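Side-chain contacts in histidinol-phosphate aminotransferase (Clostridium acetobutylicum, PDB 3FTB), which probably acts as a pyridoxal-phosphate-dependent transaminase that interconverts histidinol phosphate and its keto counterpart in histidine biosynthesis: residues E92-L97 with T179-E184; F124-E129 with N328-D333; I150-N155 with G159-E164; K274-F279 with F293-N298. All blocks are in the same frame, centred on the assembly; numbering follows the deposited sequence.

Contact 1. Residues E92-L97 with T179-E184; sequences ELSISL and TIIIDE
Ile-181 sends its longer branch toward the helix because CG1 sits beside the backbone N (chi1 -58°) and CD1 continues outward in a nearly extended chain (chi2 159°), bringing it up to Ser-94, whose OG stands between its own N and carbonyl carbon (chi1 55°). The CD1 methyl lies 3.9 Å from Ser-94 OG and 4.0 Å from Ser-94 CB; it also reaches the helix backbone, 3.9 Å from Ser-94 O. The second branch, CG2, grazes the same hydroxyl at 4.1 Å from Ser-94 OG. Farther round the helix, Ile-95 offers CG1 to Ile-181 CD1 at 4.2 Å, an ordinary apolar contact. Helix 87-95 here covers one face of the seven-stranded sheet in the large domain of a fold-type I aminotransferase, and strand 179-183 is one of that sheet's parallel strands. The neighbouring Ile-180 lies on the other face of the strand, where it packs on helix 163-176. Ser-94 OG, buried against the methyl, is satisfied within its own helix, with Ile-90 O as the stronger hydrogen-bond partner and Ile-91 O as a second. The side of Ser-94 is also covered by Phe-208 of the adjoining strand 207-212.

Contact 2. Residues F124-E129 with N328-D333; sequences FSYLDE and NFIGLD
An apolar surface contact joins the edge of the large domain to the small domain: Phe-124 and Tyr-126, on strand 121-126 at the margin of the seven-stranded sheet, receive Ile-330 from the loop between strands 321-325 and 336-340. The two aromatic residues are two positions apart in the strand, and each meets a different branch of the isoleucine. With chi1 at -80°, Ile-330 CG1 stands beside the backbone N and CG2 anti to it, which sends the two branches to different rings. Phe-124 and Ile-330 run at about a right angle to each other, and the CD1 methyl of Ile-330 comes to the far end of the ring, 3.5 Å from Phe-124 CZ and 3.8 Å from Phe-124 CE2. Ile-330 CG2 goes to the tyrosine instead: 3.4 Å from Tyr-126 OH and 3.5 Å from Tyr-126 CE2. Gly-331 follows at the edge of the tyrosine ring, near its plane, with CA 4.3 Å from Tyr-126 CE2. Val-105 and Glu-112 of the large domain also touch Ile-330. The turn is closed by a hydrogen bond from Leu-332 N to Phe-329 O, 3.2 Å long, and Gly-331 has a positive phi (116°), which suits glycine. Phe-329 to Leu-332 thus form a type II beta turn with Ile-330 and Gly-331 at its corners, a small-domain turn laid on an edge strand of the large-domain sheet.

Contact 3. Residues I150-N155 with G159-E164; sequences IGNPNN and GLINKE. With PO4 (phosphate ion), chain F.
Asn-152 and Ile-161 face each other where the chain leaves strand 147-151 and turns toward helix 163-176, the strand-to-helix loop of a beta-alpha-beta crossover completed by strand 179-183. Two hydrogen bonds hold the turn. With Asn-152 CG anti to the backbone N (chi1 -172°), the amide is carried to Ile-161 N, which donates to Asn-152 OD1 over 3.1 Å from well above the amide's carbonyl plane (by 55°); the other end, ND2, is taken by Ser-195 O, and with both ends engaged the amide's rotation is fixed. Asn-154 N donates to Gly-159 O at 2.8 Å, and Pro-153 CA, after a cis peptide bond, adds a CA-H...O contact to that oxygen. Apolar contacts flank these bonds. Ile-150 and Ile-161 meet tip to tip, tightly, with Ile-150 CG2 only 3.4 Å from Ile-161 CD1; Phe-166 touches both. Pro-153 and Leu-160 run alongside each other in the same direction, with Pro-153 CG 4.1 Å from Leu-160 CD2. Asn-162 is the N-cap of the helix, its OD1 accepting Lys-165 N. A phosphate ion, probably from the crystallisation liquor, is bonded by Arg-324 and Arg-338, and Asn-155 ND2 adds a weak, bent hydrogen bond to its O3 at 2.7 Å.

Contact 4. Residues K274-F279 with F293-N298; sequences KERKRF and FSPHAN
Arg-276 reaches from helix 262-285 to the loop of a beta hairpin, the turn between antiparallel strands 289-293 and 299-304 of the small-domain sheet. Its chain leaves the helix extended, CG opposite the backbone N (chi1 -179°), and then bends at chi3 (45°), laying the guanidinium alongside residues 295-297. Pro-295 meets the inner part of the arm: its CB is 4.0 Å from Arg-276 CD. On the helix itself, the guanidinium of Arg-278 meets the carboxylate of Glu-275 edge-on in a salt bridge, with Arg-278 NH2 3.0 Å from Glu-275 OE2, on the syn lone pair of that oxygen; on helix 344-359, Asn-347 bonds to Glu-275 and Thr-348 to Arg-278. The flat end of Arg-276 is used in two ways. Over one face lies His-296 CA; His-296 CB points away from the helix, and its side chain touches Leu-160. A weak bond from Arg-276 NH1 to Phe-189 O gives the group a second tie beside its bond to the loop. At the edge, Ala-297 O lies in the guanidinium plane and accepts a hydrogen bond of 2.9 Å from Arg-276 NH1, although this donor stands 40° out of the carbonyl plane of Ala-297.

Overall arrangement
Contact 3 is central: its centre is about 15 Å from the centre of each other contact, and it touches all three. Contacts 1 and 3 are joined through neighbouring parallel strands 179-183 and 147-151; contact 2 reaches the same seven-stranded sheet at edge strand 121-126. Contact 4 belongs to the small domain, its centre about 27 Å from that of contact 1 and on the other side of the chain's centre. Along the chain, contact 3 is nested inside the loops closed by contacts 1 and 2, which cross; contact 4, nested in contact 2, follows contact 3. Contact 2 joins large and small domains, as do the touches Pro-153 with Ala-297 (contacts 3, 4), Phe-329 with Asn-155 (2, 3) and Glu-129 with Phe-293 (2, 4).

Contact 1. Residues E92-L97 with T179-E184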
loop_
_atom_site.group_PDB
_atom_site.type_symbol
_atom_site.label_atom_id
_atom_site.label_comp_id
_atom_site.label_asym_id
_atom_site.label_seq_id
_atom_site.Cartn_x
_atom_site.Cartn_y
_atom_site.Cartn_z
ATOM N N GLU A 92 2.570 -11.401 5.495
ATOM C CA GLU A 92 2.091 -10.972 6.805
ATOM C C GLU A 92 0.630 -11.350 7.038
ATOM O O GLU A 92 0.306 -11.993 8.035
ATOM C CB GLU A 92 2.269 -9.462 6.991
ATOM C CG GLU A 92 1.507 -8.905 8.188
ATOM C CD GLU A 92 1.918 -7.491 8.533
ATOM O OE1 GLU A 92 3.115 -7.172 8.392
ATOM O OE2 GLU A 92 1.045 -6.698 8.949
ATOM N N LEU A 93 -0.242 -10.947 6.111
ATOM C CA LEU A 93 -1.688 -11.119 6.271
ATOM C C LEU A 93 -2.135 -12.571 6.334
ATOM O O LEU A 93 -2.986 -12.929 7.152
ATOM C CB LEU A 93 -2.453 -10.405 5.156
ATOM C CG LEU A 93 -2.574 -8.890 5.302
ATOM C CD1 LEU A 93 -3.093 -8.314 4.021
ATOM C CD2 LEU A 93 -3.472 -8.518 6.469
ATOM N N SER A 94 -1.583 -13.404 5.461
ATOM C CA SER A 94 -1.944 -14.812 5.472
ATOM C C SER A 94 -1.491 -15.472 6.777
ATOM O O SER A 94 -2.144 -16.375 7.295
ATOM C CB SER A 94 -1.380 -15.534 4.250
ATOM O OG SER A 94 0.019 -15.356 4.144
ATOM N N ILE A 95 -0.384 -14.996 7.326
ATOM C CA ILE A 95 0.118 -15.540 8.580
ATOM C C ILE A 95 -0.656 -14.945 9.764
ATOM O O ILE A 95 -0.773 -15.571 10.825
ATOM C CB ILE A 95 1.643 -15.304 8.726
ATOM C CG1 ILE A 95 2.418 -16.156 7.713
ATOM C CG2 ILE A 95 2.117 -15.602 10.150
ATOM C CD1 ILE A 95 3.898 -15.798 7.621
ATOM N N SER A 96 -1.207 -13.750 9.563
ATOM C CA SER A 96 -1.992 -13.073 10.597
ATOM C C SER A 96 -3.260 -13.840 10.948
ATOM O O SER A 96 -3.895 -13.564 11.968
ATOM C CB SER A 96 -2.359 -11.648 10.164
ATOM O OG SER A 96 -3.450 -11.636 9.249
ATOM N N LEU A 97 -3.609 -14.813 10.107
ATOM C CA LEU A 97 -4.875 -15.525 10.219
ATOM C C LEU A 97 -4.835 -16.677 11.216
ATOM O O LEU A 97 -5.883 -17.131 11.686
ATOM C CB LEU A 97 -5.280 -16.085 8.861
ATOM C CG LEU A 97 -5.294 -15.114 7.691
ATOM C CD1 LEU A 97 -6.016 -15.742 6.509
ATOM C CD2 LEU A 97 -5.948 -13.784 8.105
ATOM N N THR A 179 -3.996 -25.199 6.785
ATOM C CA THR A 179 -3.670 -24.346 5.645
ATOM C C THR A 179 -2.168 -24.345 5.340
ATOM O O THR A 179 -1.340 -24.187 6.237
ATOM C CB THR A 179 -4.179 -22.899 5.837
ATOM O OG1 THR A 179 -5.603 -22.901 6.008
ATOM C CG2 THR A 179 -3.815 -22.036 4.631
ATOM N N ILE A 180 -1.815 -24.526 4.073
ATOM C CA ILE A 180 -0.409 -24.495 3.697
ATOM C C ILE A 180 -0.118 -23.332 2.752
ATOM O O ILE A 180 -0.689 -23.246 1.672
ATOM C CB ILE A 180 0.100 -25.871 3.160
ATOM C CG1 ILE A 180 -0.319 -26.112 1.715
ATOM C CG2 ILE A 180 -0.358 -27.015 4.053
ATOM C CD1 ILE A 180 0.829 -26.003 0.756
ATOM N N ILE A 181 0.759 -22.432 3.197
ATOM C CA ILE A 181 1.097 -21.212 2.465
ATOM C C ILE A 181 2.415 -21.342 1.717
ATOM O O ILE A 181 3.473 -21.464 2.339
ATOM C CB ILE A 181 1.246 -20.012 3.419
ATOM C CG1 ILE A 181 -0.043 -19.780 4.215
ATOM C CG2 ILE A 181 1.650 -18.761 2.632
ATOM C CD1 ILE A 181 0.184 -18.990 5.480
ATOM N N ILE A 182 2.358 -21.291 0.390
ATOM C CA ILE A 182 3.567 -21.451 -0.412
ATOM C C ILE A 182 4.004 -20.170 -1.100
ATOM O O ILE A 182 3.335 -19.692 -2.024
ATOM C CB ILE A 182 3.419 -22.545 -1.477
ATOM C CG1 ILE A 182 2.901 -23.826 -0.848
ATOM C CG2 ILE A 182 4.762 -22.877 -2.077
ATOM C CD1 ILE A 182 3.031 -25.022 -1.762
ATOM N N ASP A 183 5.138 -19.633 -0.649
ATOM C CA ASP A 183 5.716 -18.416 -1.211
ATOM C C ASP A 183 6.475 -18.713 -2.519
ATOM O O ASP A 183 7.568 -19.300 -2.509
ATOM C CB ASP A 183 6.626 -17.769 -0.166
ATOM C CG ASP A 183 7.482 -16.649 -0.734
ATOM O OD1 ASP A 183 7.336 -16.324 -1.932
ATOM O OD2 ASP A 183 8.309 -16.100 0.027
ATOM N N GLU A 184 5.884 -18.316 -3.643
ATOM C CA GLU A 184 6.441 -18.629 -4.955
ATOM C C GLU A 184 6.912 -17.393 -5.712
ATOM O O GLU A 184 6.792 -17.320 -6.931
ATOM C CB GLU A 184 5.412 -19.393 -5.793
ATOM C CG GLU A 184 5.256 -20.861 -5.383
ATOM C CD GLU A 184 4.395 -21.630 -6.349
ATOM O OE1 GLU A 184 4.012 -21.095 -7.431
ATOM O OE2 GLU A 184 4.100 -22.787 -6.015
#

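Contact 2. Residues F124-E129 with N328-D333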
loop_
_atom_site.group_PDB
_atom_site.type_symbol
_atom_site.label_atom_id
_atom_site.label_comp_id
_atom_site.label_asym_id
_atom_site.label_seq_id
_atom_site.Cartn_x
_atom_site.Cartn_y
_atom_site.Cartn_z
ATOM N N PHE A 124 9.348 -25.024 14.294
ATOM C CA PHE A 124 10.298 -25.101 13.175
ATOM C C PHE A 124 10.456 -26.506 12.573
ATOM O O PHE A 124 10.380 -27.526 13.276
ATOM C CB PHE A 124 11.678 -24.529 13.563
ATOM C CG PHE A 124 11.712 -23.016 13.694
ATOM C CD1 PHE A 124 11.542 -22.197 12.582
ATOM C CD2 PHE A 124 11.934 -22.414 14.925
ATOM C CE1 PHE A 124 11.575 -20.813 12.698
ATOM C CE2 PHE A 124 11.971 -21.021 15.052
ATOM C CZ PHE A 124 11.795 -20.223 13.944
ATOM N N SER A 125 10.653 -26.548 11.255
ATOM C CA SER A 125 11.116 -27.757 10.586
ATOM C C SER A 125 12.375 -27.418 9.788
ATOM O O SER A 125 12.362 -26.532 8.915
ATOM C CB SER A 125 10.040 -28.358 9.675
ATOM O OG SER A 125 10.504 -29.560 9.072
ATOM N N TYR A 126 13.466 -28.110 10.101
ATOM C CA TYR A 126 14.764 -27.776 9.527
ATOM C C TYR A 126 15.087 -28.568 8.265
ATOM O O TYR A 126 14.912 -29.789 8.223
ATOM C CB TYR A 126 15.864 -28.008 10.562
ATOM C CG TYR A 126 15.890 -26.992 11.688
ATOM C CD1 TYR A 126 14.997 -27.075 12.745
ATOM C CD2 TYR A 126 16.814 -25.954 11.690
ATOM C CE1 TYR A 126 15.016 -26.154 13.773
ATOM C CE2 TYR A 126 16.846 -25.028 12.715
ATOM C CZ TYR A 126 15.944 -25.130 13.756
ATOM O OH TYR A 126 15.973 -24.204 14.780
ATOM N N LEU A 127 15.556 -27.872 7.234
ATOM C CA LEU A 127 16.188 -28.551 6.111
ATOM C C LEU A 127 17.366 -29.349 6.638
ATOM O O LEU A 127 18.054 -28.919 7.576
ATOM C CB LEU A 127 16.694 -27.546 5.079
ATOM C CG LEU A 127 15.739 -26.508 4.497
ATOM C CD1 LEU A 127 16.526 -25.599 3.571
ATOM C CD2 LEU A 127 14.593 -27.179 3.768
ATOM N N ASP A 128 17.617 -30.502 6.030
ATOM C CA ASP A 128 18.717 -31.347 6.468
ATOM C C ASP A 128 20.069 -30.749 6.060
ATOM O O ASP A 128 20.142 -29.574 5.680
ATOM C CB ASP A 128 18.543 -32.770 5.943
ATOM C CG ASP A 128 18.889 -32.906 4.462
ATOM O OD1 ASP A 128 19.263 -31.899 3.823
ATOM O OD2 ASP A 128 18.791 -34.033 3.933
ATOM N N GLU A 129 21.131 -31.554 6.139
ATOM C CA GLU A 129 22.481 -31.086 5.815
ATOM C C GLU A 129 22.634 -30.706 4.339
ATOM O O GLU A 129 23.480 -29.889 3.980
ATOM C CB GLU A 129 23.544 -32.116 6.235
ATOM C CG GLU A 129 23.206 -33.578 5.881
ATOM C CD GLU A 129 24.400 -34.532 6.018
ATOM O OE1 GLU A 129 25.475 -34.100 6.492
ATOM O OE2 GLU A 129 24.263 -35.720 5.651
ATOM N N ASN A 328 22.164 -14.495 10.100
ATOM C CA ASN A 328 20.861 -14.319 10.742
ATOM C C ASN A 328 19.723 -15.211 10.197
ATOM O O ASN A 328 18.541 -14.973 10.493
ATOM C CB ASN A 328 20.457 -12.845 10.689
ATOM C CG ASN A 328 20.466 -12.297 9.279
ATOM O OD1 ASN A 328 21.146 -12.828 8.402
ATOM N ND2 ASN A 328 19.702 -11.233 9.050
ATOM N N PHE A 329 20.082 -16.220 9.401
ATOM C CA PHE A 329 19.149 -17.282 9.025
ATOM C C PHE A 329 19.205 -18.397 10.072
ATOM O O PHE A 329 20.291 -18.775 10.528
ATOM C CB PHE A 329 19.513 -17.875 7.665
ATOM C CG PHE A 329 19.126 -17.019 6.493
ATOM C CD1 PHE A 329 17.827 -17.021 6.015
ATOM C CD2 PHE A 329 20.073 -16.233 5.849
ATOM C CE1 PHE A 329 17.479 -16.251 4.919
ATOM C CE2 PHE A 329 19.727 -15.457 4.751
ATOM C CZ PHE A 329 18.442 -15.463 4.292
ATOM N N ILE A 330 18.044 -18.929 10.441
ATOM C CA ILE A 330 17.974 -20.005 11.424
ATOM C C ILE A 330 18.435 -21.336 10.840
ATOM O O ILE A 330 17.775 -21.918 9.975
ATOM C CB ILE A 330 16.564 -20.137 12.052
ATOM C CG1 ILE A 330 16.394 -19.083 13.147
ATOM C CG2 ILE A 330 16.370 -21.523 12.646
ATOM C CD1 ILE A 330 15.114 -19.212 13.912
ATOM N N GLY A 331 19.584 -21.804 11.319
ATOM C CA GLY A 331 20.175 -23.033 10.824
ATOM C C GLY A 331 21.507 -22.794 10.136
ATOM O O GLY A 331 22.303 -23.721 9.956
ATOM N N LEU A 332 21.753 -21.546 9.753
ATOM C CA LEU A 332 22.979 -21.210 9.042
ATOM C C LEU A 332 23.956 -20.365 9.887
ATOM O O LEU A 332 23.547 -19.512 10.683
ATOM C CB LEU A 332 22.635 -20.503 7.728
ATOM C CG LEU A 332 21.713 -21.277 6.782
ATOM C CD1 LEU A 332 21.485 -20.483 5.524
ATOM C CD2 LEU A 332 22.286 -22.645 6.438
ATOM N N ASP A 333 25.251 -20.610 9.706
ATOM C CA ASP A 333 26.284 -19.872 10.436
ATOM C C ASP A 333 27.082 -18.973 9.491
ATOM O O ASP A 333 26.608 -18.652 8.399
ATOM C CB ASP A 333 27.191 -20.829 11.230
ATOM C CG ASP A 333 28.108 -21.660 10.342
ATOM O OD1 ASP A 333 27.910 -21.664 9.111
ATOM O OD2 ASP A 333 29.035 -22.305 10.883
#

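Contact 3. Residues I150-N155 with G159-E164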
loop_
_atom_site.group_PDB
_atom_site.type_symbol
_atom_site.label_atom_id
_atom_site.label_comp_id
_atom_site.label_asym_id
_atom_site.label_seq_id
_atom_site.Cartn_x
_atom_site.Cartn_y
_atom_site.Cartn_z
ATOM N N ILE A 150 6.106 -22.370 3.437
ATOM C CA ILE A 150 7.277 -22.992 2.849
ATOM C C ILE A 150 7.572 -22.310 1.509
ATOM O O ILE A 150 6.671 -22.037 0.743
ATOM C CB ILE A 150 7.041 -24.511 2.679
ATOM C CG1 ILE A 150 8.308 -25.229 2.225
ATOM C CG2 ILE A 150 5.902 -24.779 1.704
ATOM C CD1 ILE A 150 8.140 -26.730 2.150
ATOM N N GLY A 151 8.836 -22.004 1.244
ATOM C CA GLY A 151 9.208 -21.329 0.013
ATOM C C GLY A 151 9.392 -22.277 -1.159
ATOM O O GLY A 151 9.901 -23.385 -1.010
ATOM N N ASN A 152 8.969 -21.832 -2.334
ATOM C CA ASN A 152 9.132 -22.608 -3.548
ATOM C C ASN A 152 9.459 -21.696 -4.722
ATOM O O ASN A 152 8.541 -21.199 -5.375
ATOM C CB ASN A 152 7.833 -23.334 -3.885
ATOM C CG ASN A 152 8.004 -24.314 -5.039
ATOM O OD1 ASN A 152 9.101 -24.835 -5.259
ATOM N ND2 ASN A 152 6.928 -24.578 -5.770
ATOM N N PRO A 153 10.762 -21.496 -5.013
ATOM C CA PRO A 153 11.899 -22.089 -4.302
ATOM C C PRO A 153 12.256 -21.318 -3.033
ATOM O O PRO A 153 11.924 -20.150 -2.903
ATOM C CB PRO A 153 13.059 -21.990 -5.317
ATOM C CG PRO A 153 12.563 -21.157 -6.439
ATOM C CD PRO A 153 11.209 -20.640 -6.123
ATOM N N ASN A 154 12.936 -21.973 -2.105
ATOM C CA ASN A 154 13.276 -21.335 -0.836
ATOM C C ASN A 154 14.557 -20.488 -0.810
ATOM O O ASN A 154 15.626 -20.935 -1.214
ATOM C CB ASN A 154 13.336 -22.374 0.281
ATOM C CG ASN A 154 13.299 -21.746 1.659
ATOM O OD1 ASN A 154 12.391 -20.981 1.985
ATOM N ND2 ASN A 154 14.278 -22.087 2.484
ATOM N N ASN A 155 14.413 -19.258 -0.327
ATOM C CA ASN A 155 15.515 -18.373 0.010
ATOM C C ASN A 155 16.036 -18.758 1.409
ATOM O O ASN A 155 15.272 -18.736 2.372
ATOM C CB ASN A 155 14.965 -16.943 -0.003
ATOM C CG ASN A 155 15.887 -15.934 0.690
ATOM O OD1 ASN A 155 17.056 -16.205 0.946
ATOM N ND2 ASN A 155 15.348 -14.753 0.980
ATOM N N GLY A 159 15.865 -24.086 -3.012
ATOM C CA GLY A 159 15.282 -25.403 -3.177
ATOM C C GLY A 159 13.825 -25.380 -3.607
ATOM O O GLY A 159 13.029 -24.594 -3.093
ATOM N N LEU A 160 13.478 -26.250 -4.554
ATOM C CA LEU A 160 12.091 -26.429 -4.992
ATOM C C LEU A 160 11.426 -27.558 -4.217
ATOM O O LEU A 160 12.054 -28.571 -3.955
ATOM C CB LEU A 160 12.041 -26.769 -6.480
ATOM C CG LEU A 160 12.254 -25.656 -7.499
ATOM C CD1 LEU A 160 12.586 -26.263 -8.858
ATOM C CD2 LEU A 160 11.020 -24.764 -7.589
ATOM N N ILE A 161 10.153 -27.386 -3.861
ATOM C CA ILE A 161 9.382 -28.447 -3.226
ATOM C C ILE A 161 9.094 -29.627 -4.179
ATOM O O ILE A 161 8.383 -29.480 -5.167
ATOM C CB ILE A 161 8.045 -27.917 -2.692
ATOM C CG1 ILE A 161 8.259 -26.797 -1.666
ATOM C CG2 ILE A 161 7.220 -29.059 -2.093
ATOM C CD1 ILE A 161 6.972 -26.070 -1.293
ATOM N N ASN A 162 9.664 -30.787 -3.866
ATOM C CA ASN A 162 9.397 -32.043 -4.566
ATOM C C ASN A 162 7.904 -32.336 -4.578
ATOM O O ASN A 162 7.311 -32.633 -3.537
ATOM C CB ASN A 162 10.176 -33.182 -3.871
ATOM C CG ASN A 162 10.041 -34.534 -4.578
ATOM O OD1 ASN A 162 8.940 -35.003 -4.858
ATOM N ND2 ASN A 162 11.173 -35.178 -4.826
ATOM N N LYS A 163 7.286 -32.244 -5.755
ATOM C CA LYS A 163 5.847 -32.411 -5.843
ATOM C C LYS A 163 5.429 -33.793 -5.360
ATOM O O LYS A 163 4.568 -33.911 -4.497
ATOM C CB LYS A 163 5.340 -32.152 -7.261
ATOM C CG LYS A 163 3.899 -31.673 -7.310
ATOM C CD LYS A 163 3.333 -31.731 -8.720
ATOM C CE LYS A 163 3.815 -30.594 -9.612
ATOM N NZ LYS A 163 3.359 -30.832 -11.023
ATOM N N GLU A 164 6.059 -34.837 -5.884
ATOM C CA GLU A 164 5.675 -36.199 -5.509
ATOM C C GLU A 164 5.674 -36.448 -3.982
ATOM O O GLU A 164 4.705 -36.986 -3.445
ATOM C CB GLU A 164 6.509 -37.232 -6.278
ATOM C CG GLU A 164 6.356 -38.671 -5.794
ATOM C CD GLU A 164 7.441 -39.072 -4.806
ATOM O OE1 GLU A 164 8.620 -38.735 -5.058
ATOM O OE2 GLU A 164 7.125 -39.725 -3.786
HETATM P P PO4 F . 16.588 -11.331 1.716
HETATM O O1 PO4 F . 15.489 -10.292 1.650
HETATM O O2 PO4 F . 16.526 -12.053 3.042
HETATM O O3 PO4 F . 16.400 -12.320 0.591
HETATM O O4 PO4 F . 17.930 -10.648 1.566
#

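Contact 4. Residues K274-F279 with F293-N298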
loop_
_atom_site.group_PDB
_atom_site.type_symbol
_atom_site.label_atom_id
_atom_site.label_comp_id
_atom_site.label_asym_id
_atom_site.label_seq_id
_atom_site.Cartn_x
_atom_site.Cartn_y
_atom_site.Cartn_z
ATOM N N LYS A 274 21.135 -20.596 -18.950
ATOM C CA LYS A 274 22.565 -20.583 -19.230
ATOM C C LYS A 274 23.396 -20.053 -18.071
ATOM O O LYS A 274 24.200 -20.774 -17.482
ATOM C CB LYS A 274 22.857 -19.711 -20.452
ATOM C CG LYS A 274 22.382 -20.277 -21.772
ATOM C CD LYS A 274 23.140 -19.633 -22.922
ATOM C CE LYS A 274 22.398 -19.797 -24.243
ATOM N NZ LYS A 274 21.206 -18.904 -24.345
ATOM N N GLU A 275 23.211 -18.774 -17.769
ATOM C CA GLU A 275 24.034 -18.098 -16.778
ATOM C C GLU A 275 24.077 -18.836 -15.436
ATOM O O GLU A 275 25.152 -19.015 -14.854
ATOM C CB GLU A 275 23.596 -16.637 -16.610
ATOM C CG GLU A 275 24.595 -15.777 -15.850
ATOM C CD GLU A 275 26.027 -15.926 -16.366
ATOM O OE1 GLU A 275 26.194 -16.274 -17.554
ATOM O OE2 GLU A 275 26.984 -15.689 -15.589
ATOM N N ARG A 276 22.926 -19.288 -14.951
ATOM C CA ARG A 276 22.911 -19.997 -13.675
ATOM C C ARG A 276 23.833 -21.202 -13.745
ATOM O O ARG A 276 24.576 -21.474 -12.811
ATOM C CB ARG A 276 21.501 -20.440 -13.266
ATOM C CG ARG A 276 21.457 -21.168 -11.915
ATOM C CD ARG A 276 20.039 -21.548 -11.497
ATOM N NE ARG A 276 19.282 -22.133 -12.602
ATOM C CZ ARG A 276 18.070 -21.728 -12.979
ATOM N NH1 ARG A 276 17.459 -20.753 -12.317
ATOM N NH2 ARG A 276 17.465 -22.302 -14.014
ATOM N N LYS A 277 23.780 -21.915 -14.866
ATOM C CA LYS A 277 24.577 -23.124 -15.054
ATOM C C LYS A 277 26.074 -22.825 -15.058
ATOM O O LYS A 277 26.858 -23.566 -14.468
ATOM C CB LYS A 277 24.173 -23.843 -16.349
ATOM C CG LYS A 277 24.740 -25.246 -16.488
ATOM C CD LYS A 277 24.247 -25.914 -17.761
ATOM C CE LYS A 277 24.985 -27.224 -18.016
ATOM N NZ LYS A 277 26.445 -27.011 -18.238
ATOM N N ARG A 278 26.460 -21.737 -15.719
ATOM C CA ARG A 278 27.861 -21.341 -15.793
ATOM C C ARG A 278 28.346 -20.812 -14.450
ATOM O O ARG A 278 29.368 -21.249 -13.925
ATOM C CB ARG A 278 28.061 -20.264 -16.865
ATOM C CG ARG A 278 29.521 -19.970 -17.190
ATOM C CD ARG A 278 29.668 -18.691 -18.000
ATOM N NE ARG A 278 29.384 -17.506 -17.195
ATOM C CZ ARG A 278 30.304 -16.634 -16.792
ATOM N NH1 ARG A 278 31.574 -16.810 -17.124
ATOM N NH2 ARG A 278 29.955 -15.580 -16.061
ATOM N N PHE A 279 27.605 -19.853 -13.910
ATOM C CA PHE A 279 27.936 -19.241 -12.631
ATOM C C PHE A 279 28.340 -20.308 -11.602
ATOM O O PHE A 279 29.360 -20.182 -10.914
ATOM C CB PHE A 279 26.743 -18.407 -12.126
ATOM C CG PHE A 279 27.088 -17.476 -10.999
ATOM C CD1 PHE A 279 28.021 -16.463 -11.176
ATOM C CD2 PHE A 279 26.495 -17.620 -9.757
ATOM C CE1 PHE A 279 28.340 -15.614 -10.147
ATOM C CE2 PHE A 279 26.819 -16.772 -8.721
ATOM C CZ PHE A 279 27.746 -15.766 -8.920
ATOM N N PHE A 293 25.358 -25.192 -3.194
ATOM C CA PHE A 293 24.040 -25.824 -3.208
ATOM C C PHE A 293 23.305 -25.455 -4.501
ATOM O O PHE A 293 23.309 -24.295 -4.913
ATOM C CB PHE A 293 23.215 -25.394 -1.987
ATOM C CG PHE A 293 23.783 -25.855 -0.670
ATOM C CD1 PHE A 293 24.685 -25.060 0.031
ATOM C CD2 PHE A 293 23.406 -27.079 -0.125
ATOM C CE1 PHE A 293 25.208 -25.482 1.253
ATOM C CE2 PHE A 293 23.922 -27.512 1.093
ATOM C CZ PHE A 293 24.824 -26.714 1.782
ATOM N N SER A 294 22.680 -26.441 -5.141
ATOM C CA SER A 294 22.041 -26.231 -6.443
ATOM C C SER A 294 20.764 -25.378 -6.374
ATOM O O SER A 294 19.798 -25.738 -5.687
ATOM C CB SER A 294 21.754 -27.570 -7.126
ATOM O OG SER A 294 21.224 -27.364 -8.425
ATOM N N PRO A 295 20.763 -24.243 -7.101
ATOM C CA PRO A 295 19.693 -23.244 -7.101
ATOM C C PRO A 295 18.659 -23.534 -8.168
ATOM O O PRO A 295 18.937 -24.264 -9.119
ATOM C CB PRO A 295 20.425 -21.950 -7.489
ATOM C CG PRO A 295 21.831 -22.353 -7.899
ATOM C CD PRO A 295 21.871 -23.838 -7.981
ATOM N N HIS A 296 17.477 -22.951 -8.026
ATOM C CA HIS A 296 16.466 -23.078 -9.063
ATOM C C HIS A 296 15.852 -21.742 -9.415
ATOM O O HIS A 296 14.893 -21.676 -10.174
ATOM C CB HIS A 296 15.427 -24.131 -8.684
ATOM C CG HIS A 296 15.953 -25.525 -8.794
ATOM N ND1 HIS A 296 16.699 -26.119 -7.797
ATOM C CD2 HIS A 296 15.886 -26.425 -9.803
ATOM C CE1 HIS A 296 17.054 -27.333 -8.180
ATOM N NE2 HIS A 296 16.571 -27.545 -9.391
ATOM N N ALA A 297 16.427 -20.680 -8.853
ATOM C CA ALA A 297 16.043 -19.310 -9.177
ATOM C C ALA A 297 17.285 -18.492 -9.514
ATOM O O ALA A 297 18.245 -19.017 -10.080
ATOM C CB ALA A 297 15.272 -18.674 -8.011
ATOM N N ASN A 298 17.288 -17.215 -9.144
ATOM C CA ASN A 298 18.425 -16.339 -9.457
ATOM C C ASN A 298 19.367 -16.036 -8.275
ATOM O O ASN A 298 19.844 -14.904 -8.111
ATOM C CB ASN A 298 17.941 -15.044 -10.121
ATOM C CG ASN A 298 17.076 -14.214 -9.198
ATOM O OD1 ASN A 298 16.333 -14.761 -8.387
ATOM N ND2 ASN A 298 17.185 -12.889 -9.295
#